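Local coordinates for acyl-CoA thioesterase II TesB2 (Mycobacterium marinum, PDB 3U0A), which hydrolyses acyl-CoA thioesters, releasing CoA and the free acid, with fatty acyl-CoA the likely substrate, at the interface of chains A and B. Residues are numbered along the deposited sequence; one frame, centred on the assembly and turned at random. Chains: chain A/B, Acyl-CoA thioesterase II TesB2.

Contact 1: the interface of chains A and B. Residues chain A 205-206, 209, 216, 246-247, 250-251, 274; chain B 115-117.
B:Ile117 pushes its side chain into a pocket of chain A whose wall is the imidazole of A:His209. The protein is a TesB-type member of the C/M/P thioester hydrolases, which have the double hot-dog fold. The isoleucine sits on the loop after strand 101-111 of chain B, and the pocket lies between the ends of strands 237-247 and 264-275, the end of 3-10 helix 201-206 and the loop that follows it in chain A.

The packing is branch by branch. CB of B:Ile117 lies over the middle of the A:His209 ring, 3.6 Å above its plane, so the imidazole offers a flat face, while backbone O of A:Ala205 meets the ring in plane at its edge. CG1 of B:Ile117 takes the crowded position between its own backbone N and carbonyl carbon (chi1 51°), which carries CD1 deeper into chain A. There CD1 comes 3.3 Å from ring atom CD2 of A:His209. It also meets the methyl CB of A:Ala246, and the side-chain amide of A:Gln206 caps it through NE2. The other branch, CG2, stays over the CG and ND1 side of the ring and turns its outer flank to methyl CD1 of A:Leu216. A:Thr274 crosses the isoleucine at about a right angle, its hydroxyl OG1 3.5 Å from CG1.

On the polar side, water 1 bridges the chains, 2.7 Å from carbonyl O of A:Arg250 and 2.8 Å from carbonyl O of B:Ile117; a weak approach to O of A:Thr274 adds little. The same B:Ile117 O lies near backbone N of A:Gly247, but that N-H points elsewhere and makes no hydrogen bond to it. Within chain B, backbone N of B:Gly116 donates to side-chain OD1 of B:Asn115, the residue before it.

Contact 2: the interface of chains A and B. Residues chain A 117-119; chain B 170, 205, 208-209, 216, 246, 274, 276.
A:His119 and B:His209 meet ring to ring across the interface, joined by a hydrogen bond between ND1 of A:His119 and NE2 of B:His209, 2.7 Å long and bent to 136° at the hydrogen. Which nitrogen donates is not settled by the coordinates; one would carry the proton and the other accept it. Atom CG of A:His119 lies at the edge of the B:His209 ring, in its plane. The first torsion of A:His119 sets CG between the backbone N and the carbonyl carbon (chi1 60°), folding the imidazole back toward chain B. Beside the shared bond, carbonyl O of A:Ser118 comes 3.3 Å from CE1 of B:His209.

The backbones add a short antiparallel beta bridge between strand 119-120 of chain A and strand 237-247 of chain B, between subunits that each have the double hot-dog fold of this family. N of A:His119 donates to O of B:Ala246 at 3.2 Å, and N of B:Ala246 returns a bond to O of A:His119 at 2.9 Å.

Apolar packing fills in around these bonds. The methyl CB of B:Ala246 stands 3.3 Å above the A:His119 ring, displaced toward its rim. CB of A:Ile117 lies over the centre of one face of the B:His209 ring; within chain B, hydroxyl OG1 of B:Thr208 stands over the other face, 3.1 Å above the plane and toward the rim. CG1 of A:Ile117 faces OG1 of B:Thr274, CG2 meets CD1 of B:Leu216, and CD1 reaches CB of B:Thr274 and CD2 of B:His209. The phenol of B:Tyr276 comes tip-first to the backbone of A:Ile117, its OH nearest CA.

Water 2 ties the start of this segment to chain B. It lies 2.7 Å from carbonyl O of A:Ile117, and B:Thr274 meets it with its side chain: OG1, between its own backbone N and carbonyl carbon (chi1 67°), is 3.2 Å from the water oxygen.

Contact 1: the interface of chains A and B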
# COMPACT_ATOMS: atom_id res chain seq x y z
N ALA A 205 -10.04 -12.83 0.00
CA ALA A 205 -9.12 -13.84 0.50
C ALA A 205 -9.84 -15.18 0.76
O ALA A 205 -9.19 -16.22 0.67
CB ALA A 205 -8.41 -13.36 1.77
N GLN A 206 -11.16 -15.16 1.03
CA GLN A 206 -11.86 -16.37 1.46
C GLN A 206 -12.54 -17.15 0.34
O GLN A 206 -13.20 -18.14 0.61
CB GLN A 206 -12.88 -16.10 2.58
CG GLN A 206 -12.33 -15.34 3.80
CD GLN A 206 -11.13 -16.03 4.42
OE1 GLN A 206 -11.07 -17.28 4.50
NE2 GLN A 206 -10.17 -15.22 4.88
N HIS A 209 -11.76 -20.79 0.21
CA HIS A 209 -11.50 -21.34 1.53
C HIS A 209 -12.74 -21.46 2.30
O HIS A 209 -12.73 -21.36 3.50
CB HIS A 209 -10.57 -20.41 2.28
CG HIS A 209 -9.22 -20.30 1.68
ND1 HIS A 209 -8.45 -21.38 1.47
CD2 HIS A 209 -8.50 -19.21 1.27
CE1 HIS A 209 -7.30 -21.00 0.91
NE2 HIS A 209 -7.33 -19.66 0.79
N LEU A 216 -11.55 -19.75 11.35
CA LEU A 216 -10.53 -18.68 11.26
C LEU A 216 -10.65 -17.53 12.26
O LEU A 216 -11.74 -17.13 12.62
CB LEU A 216 -10.52 -18.07 9.86
CG LEU A 216 -9.77 -18.79 8.76
CD1 LEU A 216 -9.93 -18.00 7.48
CD2 LEU A 216 -8.31 -18.95 9.15
N ALA A 246 -2.05 -15.95 0.45
CA ALA A 246 -2.29 -16.03 1.88
C ALA A 246 -1.36 -17.08 2.47
O ALA A 246 -0.99 -18.01 1.78
CB ALA A 246 -3.73 -16.37 2.16
N GLY A 247 -1.03 -16.93 3.75
CA GLY A 247 -0.07 -17.77 4.46
C GLY A 247 0.32 -17.16 5.80
O GLY A 247 0.13 -15.95 6.04
N ARG A 250 -2.05 -14.95 7.54
CA ARG A 250 -2.34 -13.66 6.93
C ARG A 250 -2.85 -13.92 5.54
O ARG A 250 -2.72 -15.02 5.03
CB ARG A 250 -1.09 -12.73 6.89
CG ARG A 250 -0.43 -12.53 8.23
CD ARG A 250 0.62 -11.40 8.26
NE ARG A 250 1.58 -11.47 7.18
CZ ARG A 250 2.51 -12.39 7.03
NH1 ARG A 250 2.65 -13.38 7.88
NH2 ARG A 250 3.29 -12.34 5.99
N ALA A 251 -3.44 -12.88 4.95
CA ALA A 251 -3.89 -12.91 3.58
C ALA A 251 -3.70 -11.51 3.06
O ALA A 251 -4.00 -10.56 3.73
CB ALA A 251 -5.35 -13.33 3.49
N THR A 274 -5.82 -13.95 8.93
CA THR A 274 -6.63 -15.08 8.54
C THR A 274 -5.98 -16.31 9.14
O THR A 274 -5.35 -17.11 8.45
CB THR A 274 -6.82 -15.19 7.02
OG1 THR A 274 -5.55 -15.20 6.41
CG2 THR A 274 -7.64 -14.04 6.46
N ASN B 115 -0.02 -19.77 11.80
CA ASN B 115 -0.60 -20.59 10.72
C ASN B 115 -1.98 -20.13 10.25
O ASN B 115 -2.73 -19.52 11.01
CB ASN B 115 -0.69 -22.04 11.21
CG ASN B 115 -0.48 -23.04 10.10
OD1 ASN B 115 -0.55 -22.72 8.89
ND2 ASN B 115 -0.22 -24.27 10.49
N GLY B 116 -2.32 -20.44 8.99
CA GLY B 116 -3.56 -19.95 8.39
C GLY B 116 -3.92 -20.57 7.05
O GLY B 116 -3.40 -21.62 6.68
N ILE B 117 -4.81 -19.92 6.30
CA ILE B 117 -5.15 -20.34 4.93
C ILE B 117 -3.94 -20.10 4.00
O ILE B 117 -3.04 -19.28 4.32
CB ILE B 117 -6.41 -19.63 4.37
CG1 ILE B 117 -6.32 -18.11 4.54
CG2 ILE B 117 -7.65 -20.16 5.05
CD1 ILE B 117 -7.17 -17.32 3.58
O HOH W 1 -2.70 -17.38 6.34

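Contact 2: the interface of chains A and B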
# COMPACT_ATOMS: atom_id res chain seq x y z
N ILE A 117 2.14 12.70 -17.40
CA ILE A 117 1.78 11.59 -18.26
C ILE A 117 0.44 11.01 -17.86
O ILE A 117 0.05 11.05 -16.67
CB ILE A 117 2.80 10.48 -18.20
CG1 ILE A 117 3.04 10.04 -16.75
CG2 ILE A 117 4.09 10.95 -18.82
CD1 ILE A 117 4.00 8.89 -16.59
N SER A 118 -0.26 10.47 -18.86
CA SER A 118 -1.61 9.89 -18.70
C SER A 118 -1.70 8.46 -19.19
O SER A 118 -1.26 8.19 -20.29
CB SER A 118 -2.61 10.69 -19.52
OG SER A 118 -3.37 11.48 -18.67
N HIS A 119 -2.28 7.57 -18.39
CA HIS A 119 -2.71 6.25 -18.86
C HIS A 119 -3.50 5.55 -17.79
O HIS A 119 -3.45 5.97 -16.61
CB HIS A 119 -1.51 5.38 -19.30
CG HIS A 119 -0.51 5.11 -18.20
ND1 HIS A 119 0.61 5.80 -18.07
CD2 HIS A 119 -0.52 4.17 -17.20
CE1 HIS A 119 1.29 5.33 -17.02
NE2 HIS A 119 0.60 4.33 -16.50
N SER B 170 0.88 -0.81 -19.25
CA SER B 170 2.29 -0.52 -19.06
C SER B 170 2.98 -1.56 -18.18
O SER B 170 2.83 -1.53 -16.97
CB SER B 170 2.41 0.88 -18.46
OG SER B 170 3.70 1.40 -18.62
N ALA B 205 6.31 2.99 -15.06
CA ALA B 205 5.29 3.96 -15.41
C ALA B 205 5.63 4.74 -16.69
O ALA B 205 4.75 5.36 -17.28
CB ALA B 205 5.02 4.90 -14.26
N THR B 208 5.50 3.58 -21.83
CA THR B 208 4.73 4.08 -22.97
C THR B 208 4.87 5.59 -23.15
O THR B 208 4.10 6.18 -23.89
CB THR B 208 3.23 3.79 -22.79
OG1 THR B 208 2.68 4.68 -21.80
CG2 THR B 208 2.99 2.32 -22.38
N HIS B 209 5.82 6.21 -22.46
CA HIS B 209 5.98 7.66 -22.49
C HIS B 209 7.40 8.06 -22.77
O HIS B 209 7.83 9.15 -22.38
CB HIS B 209 5.54 8.24 -21.15
CG HIS B 209 4.18 7.81 -20.73
ND1 HIS B 209 3.08 8.25 -21.32
CD2 HIS B 209 3.77 6.96 -19.71
CE1 HIS B 209 1.99 7.72 -20.73
NE2 HIS B 209 2.41 6.92 -19.74
N LEU B 216 9.86 15.47 -17.76
CA LEU B 216 9.24 14.94 -16.55
C LEU B 216 10.05 15.23 -15.30
O LEU B 216 11.23 15.00 -15.27
CB LEU B 216 9.07 13.45 -16.69
CG LEU B 216 7.83 13.08 -17.45
CD1 LEU B 216 7.76 11.58 -17.52
CD2 LEU B 216 6.61 13.68 -16.78
N ALA B 246 -1.70 6.70 -14.40
CA ALA B 246 -0.94 7.96 -14.30
C ALA B 246 -1.85 9.13 -14.63
O ALA B 246 -2.70 9.03 -15.53
CB ALA B 246 0.25 7.97 -15.22
N THR B 274 5.31 12.26 -11.52
CA THR B 274 5.62 12.21 -12.96
C THR B 274 5.04 13.43 -13.66
O THR B 274 4.03 13.33 -14.36
CB THR B 274 5.10 10.93 -13.61
OG1 THR B 274 3.66 10.90 -13.62
CG2 THR B 274 5.58 9.76 -12.85
N TYR B 276 4.77 17.29 -15.56
CA TYR B 276 5.19 18.32 -16.51
C TYR B 276 5.43 19.61 -15.75
O TYR B 276 4.71 19.88 -14.78
CB TYR B 276 4.13 18.60 -17.60
CG TYR B 276 3.78 17.43 -18.48
CD1 TYR B 276 4.72 16.43 -18.78
CD2 TYR B 276 2.51 17.31 -19.02
CE1 TYR B 276 4.38 15.34 -19.58
CE2 TYR B 276 2.17 16.23 -19.82
CZ TYR B 276 3.11 15.26 -20.11
OH TYR B 276 2.73 14.20 -20.93
O HOH W 2 0.78 12.22 -14.35

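Contact 1 and contact 2 lie about 36 Å apart, measured between the centres of their C-alpha atoms, at opposite ends of the two-fold interface. They are twins with the chains exchanged: in each, the segment at residue 117 of one subunit enters the other's pocket of residues 205, 209, 216, 246 and 274. Each chain thus gives a loop at one end and receives one at the other, so the subunits are clasped reciprocally. Contact 2 follows the segment on to residue 119, and the two-fold symmetry implies the same at the other end. The protein is a homotetramer, and this pairing may be one of its dimers.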